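Long-range contacts in DUF3298 domain-containing protein (Pseudomonas aeruginosa, PDB 4E72), which is of unknown function but belongs to the DUF3298 family and is probably a lipoprotein made with a signal peptide: residues A[102-107]-A[116-121]; A[30-35]-A[84-89]; A[7-12]-A[39-44]. One frame throughout, in Å; residues are numbered along the deposited sequence.

Contact 1: A[102-107]-A[116-121]; sequences ELSSYL and PGRGFI
Leu-103 lies over the backbone of Gly-119 and reaches on to Ile-121, and it loses more surface to this contact than any other residue. Gly-119 presents bare backbone here, and CD1 of Leu-103 rests on it, 3.8 Å from the C atom of Gly-119. Beyond it CD2 of Leu-103 meets CD1 of Ile-121 at 3.9 Å, the two side chains crossing at about a right angle. Helix 44-54 covers Leu-103 and Ile-121 through Ala-51. The strands 98-108 and 115-124 form an antiparallel beta hairpin, neighbouring strands of a mixed sheet, and Leu-103 with Gly-119 is a hydrogen-bonded pair: Leu-103 N to Gly-119 O spans 2.8 Å and is nearly straight (169°). On the other face Glu-102 sends its chain out with CG anti to the backbone N (chi1 -158°), side by side with the ring of Phe-120, and CG of Glu-102 comes 3.7 Å from CE1 of Phe-120. The long aliphatic stem suits an aromatic neighbour, while OE1 is held in a salt bridge by Arg-92. Arg-118, next on this face, bends at chi2 (-71°), which sets its CD 3.6 Å from Leu-103 O. Over one face of its guanidinium, toward the rim, stands OG of Ser-104, and NH1 of Arg-118 donates to Gly-117 O at 3.0 Å. That oxygen also accepts from Ser-105 N at 3.0 Å, the two donors arriving from opposite faces of the carbonyl plane.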
ATOM      1  N   GLU A 102       4.465   0.942   3.601  1.00 30.78           N
ATOM      2  CA  GLU A 102       3.111   0.407   3.427  1.00 29.78           C
ATOM      3  C   GLU A 102       2.095   1.457   3.868  1.00 32.88           C
ATOM      4  O   GLU A 102       2.233   2.051   4.952  1.00 30.93           O
ATOM      5  CB  GLU A 102       2.900  -0.912   4.181  1.00 30.90           C
ATOM      6  CG  GLU A 102       1.736  -1.690   3.581  1.00 46.74           C
ATOM      7  CD  GLU A 102       1.373  -3.050   4.147  1.00 68.32           C
ATOM      8  OE1 GLU A 102       2.277  -3.801   4.583  1.00 57.32           O
ATOM      9  OE2 GLU A 102       0.170  -3.391   4.082  1.00 56.47           O
ATOM     10  N   LEU A 103       1.074   1.679   3.014  1.00 29.43           N
ATOM     11  CA  LEU A 103       0.009   2.662   3.211  1.00 28.62           C
ATOM     12  C   LEU A 103      -1.334   2.005   3.473  1.00 30.60           C
ATOM     13  O   LEU A 103      -1.688   1.048   2.791  1.00 29.24           O
ATOM     14  CB  LEU A 103      -0.109   3.557   1.964  1.00 29.43           C
ATOM     15  CG  LEU A 103       1.208   4.107   1.388  1.00 34.04           C
ATOM     16  CD1 LEU A 103       1.059   4.400  -0.066  1.00 33.98           C
ATOM     17  CD2 LEU A 103       1.684   5.341   2.156  1.00 35.16           C
ATOM     18  N   SER A 104      -2.083   2.530   4.465  1.00 26.55           N
ATOM     19  CA  SER A 104      -3.418   2.061   4.871  1.00 26.64           C
ATOM     20  C   SER A 104      -4.352   3.218   4.997  1.00 30.39           C
ATOM     21  O   SER A 104      -3.980   4.274   5.518  1.00 30.01           O
ATOM     22  CB  SER A 104      -3.383   1.346   6.225  1.00 29.90           C
ATOM     23  OG  SER A 104      -2.424   0.310   6.269  1.00 54.95           O
ATOM     24  N   SER A 105      -5.585   2.990   4.603  1.00 27.45           N
ATOM     25  CA  SER A 105      -6.662   3.949   4.742  1.00 28.32           C
ATOM     26  C   SER A 105      -7.934   3.208   5.108  1.00 32.63           C
ATOM     27  O   SER A 105      -8.102   2.031   4.756  1.00 30.49           O
ATOM     28  CB  SER A 105      -6.847   4.764   3.463  1.00 31.55           C
ATOM     29  OG  SER A 105      -7.230   3.944   2.374  1.00 36.13           O
ATOM     30  N   TYR A 106      -8.819   3.904   5.815  1.00 30.00           N
ATOM     31  CA  TYR A 106     -10.136   3.429   6.176  1.00 29.89           C
ATOM     32  C   TYR A 106     -11.101   4.622   6.182  1.00 31.63           C
ATOM     33  O   TYR A 106     -10.951   5.543   6.980  1.00 29.41           O
ATOM     34  CB  TYR A 106     -10.138   2.665   7.510  1.00 32.71           C
ATOM     35  CG  TYR A 106     -11.518   2.159   7.860  1.00 37.98           C
ATOM     36  CD1 TYR A 106     -12.021   0.994   7.290  1.00 40.80           C
ATOM     37  CD2 TYR A 106     -12.354   2.884   8.705  1.00 39.96           C
ATOM     38  CE1 TYR A 106     -13.312   0.548   7.577  1.00 42.84           C
ATOM     39  CE2 TYR A 106     -13.654   2.462   8.976  1.00 41.52           C
ATOM     40  CZ  TYR A 106     -14.124   1.288   8.419  1.00 50.03           C
ATOM     41  OH  TYR A 106     -15.391   0.867   8.727  1.00 58.12           O
ATOM     42  N   LEU A 107     -12.086   4.597   5.280  1.00 30.23           N
ATOM     43  CA  LEU A 107     -13.077   5.658   5.168  1.00 31.96           C
ATOM     44  C   LEU A 107     -14.515   5.135   5.452  1.00 32.54           C
ATOM     45  O   LEU A 107     -14.965   4.181   4.830  1.00 30.90           O
ATOM     46  CB  LEU A 107     -12.994   6.327   3.767  1.00 32.48           C
ATOM     47  CG  LEU A 107     -14.005   7.466   3.484  1.00 39.22           C
ATOM     48  CD1 LEU A 107     -13.760   8.675   4.390  1.00 40.58           C
ATOM     49  CD2 LEU A 107     -13.933   7.919   2.024  1.00 39.74           C
ATOM     50  N   PRO A 116     -11.818   0.269   2.898  1.00 34.19           N
ATOM     51  CA  PRO A 116     -10.362   0.183   3.116  1.00 32.59           C
ATOM     52  C   PRO A 116      -9.539   0.423   1.835  1.00 37.21           C
ATOM     53  O   PRO A 116      -9.987   0.144   0.716  1.00 37.15           O
ATOM     54  CB  PRO A 116     -10.171  -1.247   3.617  1.00 34.59           C
ATOM     55  CG  PRO A 116     -11.266  -2.034   2.943  1.00 40.35           C
ATOM     56  CD  PRO A 116     -12.408  -1.068   2.652  1.00 36.93           C
ATOM     57  N   GLY A 117      -8.325   0.937   2.022  1.00 31.90           N
ATOM     58  CA  GLY A 117      -7.352   1.136   0.958  1.00 30.16           C
ATOM     59  C   GLY A 117      -5.974   0.686   1.413  1.00 31.39           C
ATOM     60  O   GLY A 117      -5.651   0.756   2.601  1.00 29.28           O
ATOM     61  N   ARG A 118      -5.155   0.214   0.473  1.00 29.67           N
ATOM     62  CA  ARG A 118      -3.761  -0.214   0.722  1.00 28.94           C
ATOM     63  C   ARG A 118      -2.924   0.286  -0.401  1.00 31.46           C
ATOM     64  O   ARG A 118      -3.454   0.521  -1.474  1.00 31.04           O
ATOM     65  CB  ARG A 118      -3.592  -1.749   0.877  1.00 28.17           C
ATOM     66  CG  ARG A 118      -4.216  -2.361   2.113  1.00 33.54           C
ATOM     67  CD  ARG A 118      -3.516  -2.018   3.416  1.00 39.62           C
ATOM     68  NE  ARG A 118      -4.125  -2.722   4.547  1.00 42.86           N
ATOM     69  CZ  ARG A 118      -5.262  -2.373   5.155  1.00 60.81           C
ATOM     70  NH1 ARG A 118      -5.936  -1.294   4.760  1.00 38.83           N
ATOM     71  NH2 ARG A 118      -5.739  -3.105   6.153  1.00 60.51           N
ATOM     72  N   GLY A 119      -1.634   0.459  -0.149  1.00 28.86           N
ATOM     73  CA  GLY A 119      -0.668   0.931  -1.139  1.00 28.66           C
ATOM     74  C   GLY A 119       0.769   0.709  -0.699  1.00 30.60           C
ATOM     75  O   GLY A 119       1.050   0.416   0.476  1.00 27.81           O
ATOM     76  N   PHE A 120       1.685   0.823  -1.650  1.00 27.47           N
ATOM     77  CA  PHE A 120       3.117   0.705  -1.354  1.00 26.61           C
ATOM     78  C   PHE A 120       3.871   1.892  -1.918  1.00 33.61           C
ATOM     79  O   PHE A 120       3.454   2.488  -2.918  1.00 32.72           O
ATOM     80  CB  PHE A 120       3.720  -0.587  -1.943  1.00 26.35           C
ATOM     81  CG  PHE A 120       3.305  -1.889  -1.312  1.00 26.83           C
ATOM     82  CD1 PHE A 120       3.494  -2.116   0.054  1.00 30.57           C
ATOM     83  CD2 PHE A 120       2.833  -2.937  -2.093  1.00 27.10           C
ATOM     84  CE1 PHE A 120       3.141  -3.342   0.634  1.00 30.82           C
ATOM     85  CE2 PHE A 120       2.498  -4.168  -1.516  1.00 29.74           C
ATOM     86  CZ  PHE A 120       2.639  -4.358  -0.155  1.00 28.60           C
ATOM     87  N   ILE A 121       4.985   2.218  -1.282  1.00 31.68           N
ATOM     88  CA  ILE A 121       6.006   3.135  -1.775  1.00 31.60           C
ATOM     89  C   ILE A 121       7.302   2.310  -1.774  1.00 34.86           C
ATOM     90  O   ILE A 121       7.660   1.734  -0.747  1.00 34.12           O
ATOM     91  CB  ILE A 121       6.156   4.459  -0.983  1.00 35.03           C
ATOM     92  CG1 ILE A 121       4.828   5.247  -0.875  1.00 36.26           C
ATOM     93  CG2 ILE A 121       7.312   5.317  -1.576  1.00 34.98           C
ATOM     94  CD1 ILE A 121       4.861   6.433   0.144  1.00 40.41           C
TER

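Contact 2: A[30-35]-A[84-89]; sequences LVNIDT and SSYLQA
Asn-32 and Tyr-86, on two parallel strands, cross obliquely, CB of Asn-32 lying 3.5 Å from CD2 of Tyr-86. The tyrosine has CG anti to its own carbonyl carbon (chi1 -65°), and its ring reaches back past Asn-32 to Leu-30, whose CD2 stands 3.7 Å from Tyr-86 CZ. The amide of Asn-32 is tilted 27° from the ring plane, and its ND2 lies 3.9 Å from CE2 of Tyr-86. At the other end of this face Asp-34 and Gln-88 run alongside each other, pointing the same way with their end planes 77° apart; CG and OE1 of Gln-88 both approach OD2 of Asp-34 at 3.8 Å. Beneath these side chains the backbones bond in the parallel pattern: Asn-32 takes the carbonyl of Ser-85 and offers its own to Leu-87 N (2.9 Å), and Asp-34 repeats the scheme with Leu-87 and Ala-89. A water lies within hydrogen-bonding distance of Asn-32 OD1 (2.6 Å) and Leu-87 O (3.0 Å) and can bridge side chain to neighbouring strand. The opposite face is mostly apolar, with beta-branched Val-31 and Ile-33 beside Ser-85 and Leu-87, and helix 68-78 covers it through Phe-75 and Leu-68, Tyr-71 bonding the hydroxyl of Ser-85. Farther out, strand 12-19 positions the polar residues: Glu-17 accepts from Asn-32 ND2, and Arg-13 makes a salt bridge with Asp-34 OD1. The polar ends of Asn-32 and Asp-34 therefore have partners beyond the pair of strands, and the arginine would be expected to favour the ionised form of Asp-34.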
ATOM      1  N   LEU A  30     -14.460  11.837  13.226  1.00 32.32           N
ATOM      2  CA  LEU A  30     -13.083  11.572  13.651  1.00 31.88           C
ATOM      3  C   LEU A  30     -12.119  11.410  12.480  1.00 32.65           C
ATOM      4  O   LEU A  30     -12.434  10.718  11.513  1.00 30.03           O
ATOM      5  CB  LEU A  30     -13.157  10.227  14.444  1.00 32.06           C
ATOM      6  CG  LEU A  30     -11.914   9.577  15.061  1.00 36.38           C
ATOM      7  CD1 LEU A  30     -12.309   8.806  16.321  1.00 36.17           C
ATOM      8  CD2 LEU A  30     -11.275   8.567  14.092  1.00 37.92           C
ATOM      9  N   VAL A  31     -10.922  11.999  12.604  1.00 29.66           N
ATOM     10  CA  VAL A  31      -9.815  11.871  11.647  1.00 29.07           C
ATOM     11  C   VAL A  31      -8.596  11.348  12.395  1.00 34.53           C
ATOM     12  O   VAL A  31      -8.129  11.978  13.348  1.00 34.88           O
ATOM     13  CB  VAL A  31      -9.465  13.147  10.828  1.00 31.33           C
ATOM     14  CG1 VAL A  31      -8.256  12.888   9.923  1.00 29.62           C
ATOM     15  CG2 VAL A  31     -10.652  13.593   9.989  1.00 31.24           C
ATOM     16  N   ASN A  32      -8.085  10.199  11.954  1.00 32.17           N
ATOM     17  CA  ASN A  32      -6.926   9.578  12.580  1.00 32.73           C
ATOM     18  C   ASN A  32      -5.794   9.460  11.548  1.00 35.60           C
ATOM     19  O   ASN A  32      -5.933   8.735  10.568  1.00 34.50           O
ATOM     20  CB  ASN A  32      -7.326   8.217  13.199  1.00 31.50           C
ATOM     21  CG  ASN A  32      -6.219   7.513  13.947  1.00 50.03           C
ATOM     22  OD1 ASN A  32      -5.097   7.330  13.450  1.00 46.63           O
ATOM     23  ND2 ASN A  32      -6.534   7.052  15.142  1.00 35.76           N
ATOM     24  N   ILE A  33      -4.700  10.219  11.750  1.00 33.33           N
ATOM     25  CA  ILE A  33      -3.544  10.265  10.837  1.00 34.14           C
ATOM     26  C   ILE A  33      -2.275   9.827  11.573  1.00 41.23           C
ATOM     27  O   ILE A  33      -1.895  10.447  12.566  1.00 41.46           O
ATOM     28  CB  ILE A  33      -3.367  11.679  10.187  1.00 37.88           C
ATOM     29  CG1 ILE A  33      -4.562  12.017   9.256  1.00 37.56           C
ATOM     30  CG2 ILE A  33      -2.012  11.793   9.413  1.00 38.96           C
ATOM     31  CD1 ILE A  33      -4.729  13.475   8.982  1.00 40.25           C
ATOM     32  N   ASP A  34      -1.621   8.767  11.059  1.00 39.51           N
ATOM     33  CA  ASP A  34      -0.389   8.176  11.583  1.00 40.04           C
ATOM     34  C   ASP A  34       0.644   8.131  10.461  1.00 44.53           C
ATOM     35  O   ASP A  34       0.697   7.174   9.692  1.00 42.39           O
ATOM     36  CB  ASP A  34      -0.675   6.772  12.161  1.00 41.83           C
ATOM     37  CG  ASP A  34       0.521   6.031  12.753  1.00 59.01           C
ATOM     38  OD1 ASP A  34       1.620   6.647  12.866  1.00 60.11           O
ATOM     39  OD2 ASP A  34       0.370   4.828  13.086  1.00 67.28           O
ATOM     40  N   THR A  35       1.455   9.181  10.353  1.00 43.68           N
ATOM     41  CA  THR A  35       2.408   9.262   9.260  1.00 43.42           C
ATOM     42  C   THR A  35       3.861   9.263   9.774  1.00 48.46           C
ATOM     43  O   THR A  35       4.102   9.024  10.966  1.00 46.79           O
ATOM     44  CB  THR A  35       2.055  10.434   8.347  1.00 50.04           C
ATOM     45  OG1 THR A  35       2.752  10.272   7.112  1.00 54.13           O
ATOM     46  CG2 THR A  35       2.316  11.808   8.985  1.00 47.50           C
ATOM     47  N   SER A  84     -15.862   8.737   9.751  1.00 30.70           N
ATOM     48  CA  SER A  84     -14.468   8.651  10.183  1.00 30.88           C
ATOM     49  C   SER A  84     -13.564   8.403   9.002  1.00 31.68           C
ATOM     50  O   SER A  84     -13.974   7.809   7.991  1.00 29.28           O
ATOM     51  CB  SER A  84     -14.266   7.562  11.236  1.00 35.96           C
ATOM     52  OG  SER A  84     -14.655   6.293  10.739  1.00 48.21           O
ATOM     53  N   SER A  85     -12.323   8.858   9.153  1.00 26.81           N
ATOM     54  CA  SER A  85     -11.288   8.711   8.154  1.00 26.03           C
ATOM     55  C   SER A  85      -9.966   8.398   8.866  1.00 32.59           C
ATOM     56  O   SER A  85      -9.587   9.102   9.813  1.00 32.88           O
ATOM     57  CB  SER A  85     -11.204   9.973   7.288  1.00 25.82           C
ATOM     58  OG  SER A  85     -10.080   9.943   6.426  1.00 29.31           O
ATOM     59  N   TYR A  86      -9.302   7.297   8.432  1.00 28.43           N
ATOM     60  CA  TYR A  86      -8.027   6.793   8.953  1.00 27.79           C
ATOM     61  C   TYR A  86      -7.034   6.730   7.833  1.00 29.22           C
ATOM     62  O   TYR A  86      -7.345   6.178   6.783  1.00 27.47           O
ATOM     63  CB  TYR A  86      -8.163   5.373   9.574  1.00 29.43           C
ATOM     64  CG  TYR A  86      -9.022   5.272  10.813  1.00 32.56           C
ATOM     65  CD1 TYR A  86     -10.409   5.208  10.720  1.00 34.98           C
ATOM     66  CD2 TYR A  86      -8.449   5.149  12.073  1.00 34.80           C
ATOM     67  CE1 TYR A  86     -11.211   5.109  11.862  1.00 37.74           C
ATOM     68  CE2 TYR A  86      -9.238   5.041  13.223  1.00 36.65           C
ATOM     69  CZ  TYR A  86     -10.620   5.015  13.110  1.00 43.92           C
ATOM     70  OH  TYR A  86     -11.403   4.899  14.234  1.00 46.35           O
ATOM     71  N   LEU A  87      -5.840   7.270   8.058  1.00 26.59           N
ATOM     72  CA  LEU A  87      -4.726   7.242   7.109  1.00 27.53           C
ATOM     73  C   LEU A  87      -3.470   6.834   7.843  1.00 32.62           C
ATOM     74  O   LEU A  87      -3.173   7.363   8.936  1.00 33.28           O
ATOM     75  CB  LEU A  87      -4.505   8.603   6.421  1.00 28.22           C
ATOM     76  CG  LEU A  87      -5.549   9.080   5.408  1.00 32.74           C
ATOM     77  CD1 LEU A  87      -5.288  10.536   5.077  1.00 33.63           C
ATOM     78  CD2 LEU A  87      -5.527   8.251   4.132  1.00 29.55           C
ATOM     79  N   GLN A  88      -2.739   5.885   7.270  1.00 27.51           N
ATOM     80  CA  GLN A  88      -1.538   5.402   7.935  1.00 27.19           C
ATOM     81  C   GLN A  88      -0.430   5.043   6.946  1.00 30.62           C
ATOM     82  O   GLN A  88      -0.660   4.387   5.916  1.00 27.64           O
ATOM     83  CB  GLN A  88      -1.868   4.192   8.836  1.00 28.48           C
ATOM     84  CG  GLN A  88      -0.658   3.679   9.602  1.00 42.65           C
ATOM     85  CD  GLN A  88      -0.887   2.296  10.106  1.00 63.20           C
ATOM     86  OE1 GLN A  88      -1.464   2.095  11.169  1.00 55.82           O
ATOM     87  NE2 GLN A  88      -0.426   1.310   9.352  1.00 63.65           N
ATOM     88  N   ALA A  89       0.778   5.474   7.304  1.00 29.08           N
ATOM     89  CA  ALA A  89       2.022   5.189   6.603  1.00 29.92           C
ATOM     90  C   ALA A  89       3.000   4.625   7.596  1.00 34.19           C
ATOM     91  O   ALA A  89       3.211   5.225   8.671  1.00 34.05           O
ATOM     92  CB  ALA A  89       2.579   6.454   5.969  1.00 31.56           C
TER
HETATM   93  O   HOH W   1      -4.487   6.011  11.268  1.00 32.66           O

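Contact 3: A[7-12]-A[39-44]; sequences DPLPTE and PDEPQL
Leu-9 slides past Asp-40 in the opposite direction, its CD2 3.8 Å from CB of Asp-40, while its other methyl, CD1, lies 3.8 Å from CB of Glu-41. The branched leucine thus covers the carbon stems of two acidic residues, of which Glu-41 leads its carboxylate away. CD1 of Leu-9 also approaches CD1 of Leu-44, at 4.3 Å. Next along the chain, the ring of Pro-10 crosses Asp-40 at about a right angle, and CD of Pro-10 is 3.4 Å from OD1 of Asp-40. A water ties the two loops where the backbones do not bond directly: it donates to Pro-10 O at 2.6 Å and accepts from Asp-40 N at 2.8 Å. The ring of Pro-39, which has no N-H to offer, simply packs CD against Pro-10 O. Glu-41 then bends at chi2 (76°), and its OE2 is hydrogen-bonded to Tyr-123 and His-128. Glu-41 to Leu-44 form a type I beta turn, and Pro-42, its second residue, has a ring-restricted phi (-64°) that suits such a turn. The contact joins the loop leading into strand 12-19 to the loop that carries the chain from strand 30-37 into helix 44-54; Leu-9 also packs on Phe-38 and on Val-99 of strand 98-108, and Leu-44 on Ile-101 of that strand and on Tyr-123 of strand 115-124.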
ATOM      1  N   ASP A   7      22.701   1.027   6.214  1.00 56.65           N
ATOM      2  CA  ASP A   7      22.151   1.339   7.527  1.00 55.11           C
ATOM      3  C   ASP A   7      20.695   1.727   7.345  1.00 54.39           C
ATOM      4  O   ASP A   7      20.393   2.393   6.354  1.00 51.95           O
ATOM      5  CB  ASP A   7      22.926   2.478   8.202  1.00 58.13           C
ATOM      6  CG  ASP A   7      24.378   2.171   8.464  1.00 70.54           C
ATOM      7  OD1 ASP A   7      24.655   1.214   9.226  1.00 71.70           O
ATOM      8  OD2 ASP A   7      25.240   2.914   7.950  1.00 77.74           O
ATOM      9  N   PRO A   8      19.774   1.358   8.270  1.00 50.31           N
ATOM     10  CA  PRO A   8      18.377   1.779   8.106  1.00 48.05           C
ATOM     11  C   PRO A   8      18.192   3.265   8.395  1.00 51.44           C
ATOM     12  O   PRO A   8      18.905   3.826   9.233  1.00 52.40           O
ATOM     13  CB  PRO A   8      17.631   0.920   9.132  1.00 49.47           C
ATOM     14  CG  PRO A   8      18.627   0.650  10.190  1.00 55.47           C
ATOM     15  CD  PRO A   8      19.958   0.565   9.508  1.00 52.54           C
ATOM     16  N   LEU A   9      17.236   3.903   7.702  1.00 45.90           N
ATOM     17  CA  LEU A   9      16.928   5.310   7.942  1.00 45.54           C
ATOM     18  C   LEU A   9      16.159   5.460   9.246  1.00 50.66           C
ATOM     19  O   LEU A   9      15.099   4.840   9.375  1.00 48.29           O
ATOM     20  CB  LEU A   9      16.091   5.927   6.814  1.00 43.90           C
ATOM     21  CG  LEU A   9      16.724   6.294   5.493  1.00 49.28           C
ATOM     22  CD1 LEU A   9      15.651   6.741   4.524  1.00 48.96           C
ATOM     23  CD2 LEU A   9      17.768   7.393   5.639  1.00 51.10           C
ATOM     24  N   PRO A  10      16.635   6.277  10.216  1.00 51.04           N
ATOM     25  CA  PRO A  10      15.818   6.524  11.415  1.00 51.41           C
ATOM     26  C   PRO A  10      14.580   7.339  11.022  1.00 55.93           C
ATOM     27  O   PRO A  10      14.617   8.095  10.044  1.00 55.95           O
ATOM     28  CB  PRO A  10      16.749   7.313  12.344  1.00 54.83           C
ATOM     29  CG  PRO A  10      18.077   7.382  11.651  1.00 60.29           C
ATOM     30  CD  PRO A  10      17.845   7.121  10.210  1.00 54.65           C
ATOM     31  N   THR A  11      13.476   7.164  11.739  1.00 52.13           N
ATOM     32  CA  THR A  11      12.243   7.870  11.390  1.00 51.18           C
ATOM     33  C   THR A  11      11.469   8.405  12.622  1.00 54.68           C
ATOM     34  O   THR A  11      11.545   7.832  13.715  1.00 54.16           O
ATOM     35  CB  THR A  11      11.353   6.969  10.524  1.00 58.19           C
ATOM     36  OG1 THR A  11      10.136   7.660  10.278  1.00 62.31           O
ATOM     37  CG2 THR A  11      11.069   5.601  11.160  1.00 55.80           C
ATOM     38  N   GLU A  12      10.722   9.508  12.415  1.00 50.74           N
ATOM     39  CA  GLU A  12       9.876  10.117  13.438  1.00 51.32           C
ATOM     40  C   GLU A  12       8.390   9.864  13.073  1.00 53.27           C
ATOM     41  O   GLU A  12       7.954  10.190  11.966  1.00 52.26           O
ATOM     42  CB  GLU A  12      10.192  11.626  13.598  1.00 54.34           C
ATOM     43  CG  GLU A  12       9.282  12.397  14.559  1.00 71.08           C
ATOM     44  CD  GLU A  12       9.261  11.992  16.029  1.00104.10           C
ATOM     45  OE1 GLU A  12      10.336  11.650  16.577  1.00112.28           O
ATOM     46  OE2 GLU A  12       8.173  12.069  16.646  1.00 91.71           O
ATOM     47  N   PRO A  39      14.372  12.259   9.031  1.00 52.69           N
ATOM     48  CA  PRO A  39      15.330  13.370   9.213  1.00 54.31           C
ATOM     49  C   PRO A  39      16.515  13.356   8.224  1.00 59.88           C
ATOM     50  O   PRO A  39      16.931  14.428   7.779  1.00 60.98           O
ATOM     51  CB  PRO A  39      15.822  13.179  10.654  1.00 56.83           C
ATOM     52  CG  PRO A  39      14.761  12.378  11.327  1.00 59.60           C
ATOM     53  CD  PRO A  39      14.238  11.460  10.270  1.00 53.85           C
ATOM     54  N   ASP A  40      17.031  12.154   7.865  1.00 55.78           N
ATOM     55  CA  ASP A  40      18.171  11.975   6.958  1.00 56.54           C
ATOM     56  C   ASP A  40      17.777  12.040   5.474  1.00 60.13           C
ATOM     57  O   ASP A  40      18.621  12.416   4.659  1.00 61.77           O
ATOM     58  CB  ASP A  40      18.881  10.649   7.244  1.00 58.87           C
ATOM     59  CG  ASP A  40      19.501  10.580   8.627  1.00 77.17           C
ATOM     60  OD1 ASP A  40      18.757  10.324   9.600  1.00 77.70           O
ATOM     61  OD2 ASP A  40      20.733  10.775   8.737  1.00 87.29           O
ATOM     62  N   GLU A  41      16.515  11.693   5.122  1.00 53.22           N
ATOM     63  CA  GLU A  41      15.998  11.734   3.746  1.00 51.39           C
ATOM     64  C   GLU A  41      14.727  12.637   3.696  1.00 53.77           C
ATOM     65  O   GLU A  41      13.624  12.120   3.556  1.00 51.55           O
ATOM     66  CB  GLU A  41      15.708  10.300   3.248  1.00 51.23           C
ATOM     67  CG  GLU A  41      15.647  10.143   1.738  1.00 58.34           C
ATOM     68  CD  GLU A  41      16.964  10.140   0.982  1.00 74.98           C
ATOM     69  OE1 GLU A  41      18.028   9.919   1.607  1.00 71.13           O
ATOM     70  OE2 GLU A  41      16.923  10.311  -0.258  1.00 62.48           O
ATOM     71  N   PRO A  42      14.861  13.988   3.798  1.00 52.43           N
ATOM     72  CA  PRO A  42      13.663  14.856   3.820  1.00 51.71           C
ATOM     73  C   PRO A  42      12.817  14.850   2.539  1.00 55.54           C
ATOM     74  O   PRO A  42      11.671  15.299   2.600  1.00 54.21           O
ATOM     75  CB  PRO A  42      14.235  16.249   4.074  1.00 54.96           C
ATOM     76  CG  PRO A  42      15.663  16.167   3.607  1.00 60.44           C
ATOM     77  CD  PRO A  42      16.100  14.785   3.954  1.00 55.50           C
ATOM     78  N   GLN A  43      13.346  14.321   1.404  1.00 51.98           N
ATOM     79  CA  GLN A  43      12.592  14.212   0.136  1.00 50.75           C
ATOM     80  C   GLN A  43      11.422  13.245   0.273  1.00 53.24           C
ATOM     81  O   GLN A  43      10.446  13.375  -0.449  1.00 52.73           O
ATOM     82  CB  GLN A  43      13.482  13.737  -1.029  1.00 52.32           C
ATOM     83  CG  GLN A  43      14.756  14.535  -1.235  1.00 73.91           C
ATOM     84  CD  GLN A  43      15.937  13.634  -1.057  1.00 94.28           C
ATOM     85  OE1 GLN A  43      16.459  13.073  -2.022  1.00 93.25           O
ATOM     86  NE2 GLN A  43      16.343  13.426   0.191  1.00 82.37           N
ATOM     87  N   LEU A  44      11.541  12.256   1.177  1.00 49.37           N
ATOM     88  CA  LEU A  44      10.512  11.243   1.409  1.00 47.31           C
ATOM     89  C   LEU A  44       9.277  11.800   2.117  1.00 50.64           C
ATOM     90  O   LEU A  44       8.178  11.288   1.885  1.00 49.98           O
ATOM     91  CB  LEU A  44      11.078  10.076   2.232  1.00 46.80           C
ATOM     92  CG  LEU A  44      11.357   8.764   1.491  1.00 49.77           C
ATOM     93  CD1 LEU A  44      12.002   7.751   2.424  1.00 50.08           C
ATOM     94  CD2 LEU A  44      10.082   8.168   0.904  1.00 45.62           C
TER
HETATM   95  O   HOH W   2      16.140   9.552   8.589  1.00 57.96           O

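How the contacts relate
Contacts 1 and 2 belong to one mixed sheet. Their centres are 10 Å apart, and they meet where strands 84-95 and 98-108 run side by side: Ser-104 O lies 2.7 Å from Gln-88 N and Tyr-106 O lies 2.8 Å from Tyr-86 N, both probable hydrogen bonds. Along the chain contact 2 closes before contact 1 opens. The centre of contact 3 is about 21 Å from those of both, its nearest atoms about 5 Å from contact 1. Its segments alternate with those of contact 2 in the order 7-12, 30-35, 39-44, 84-89, each pair straddling one segment of the other. Helix 44-54, into which segment 39-44 leads, packs on residues of both other contacts.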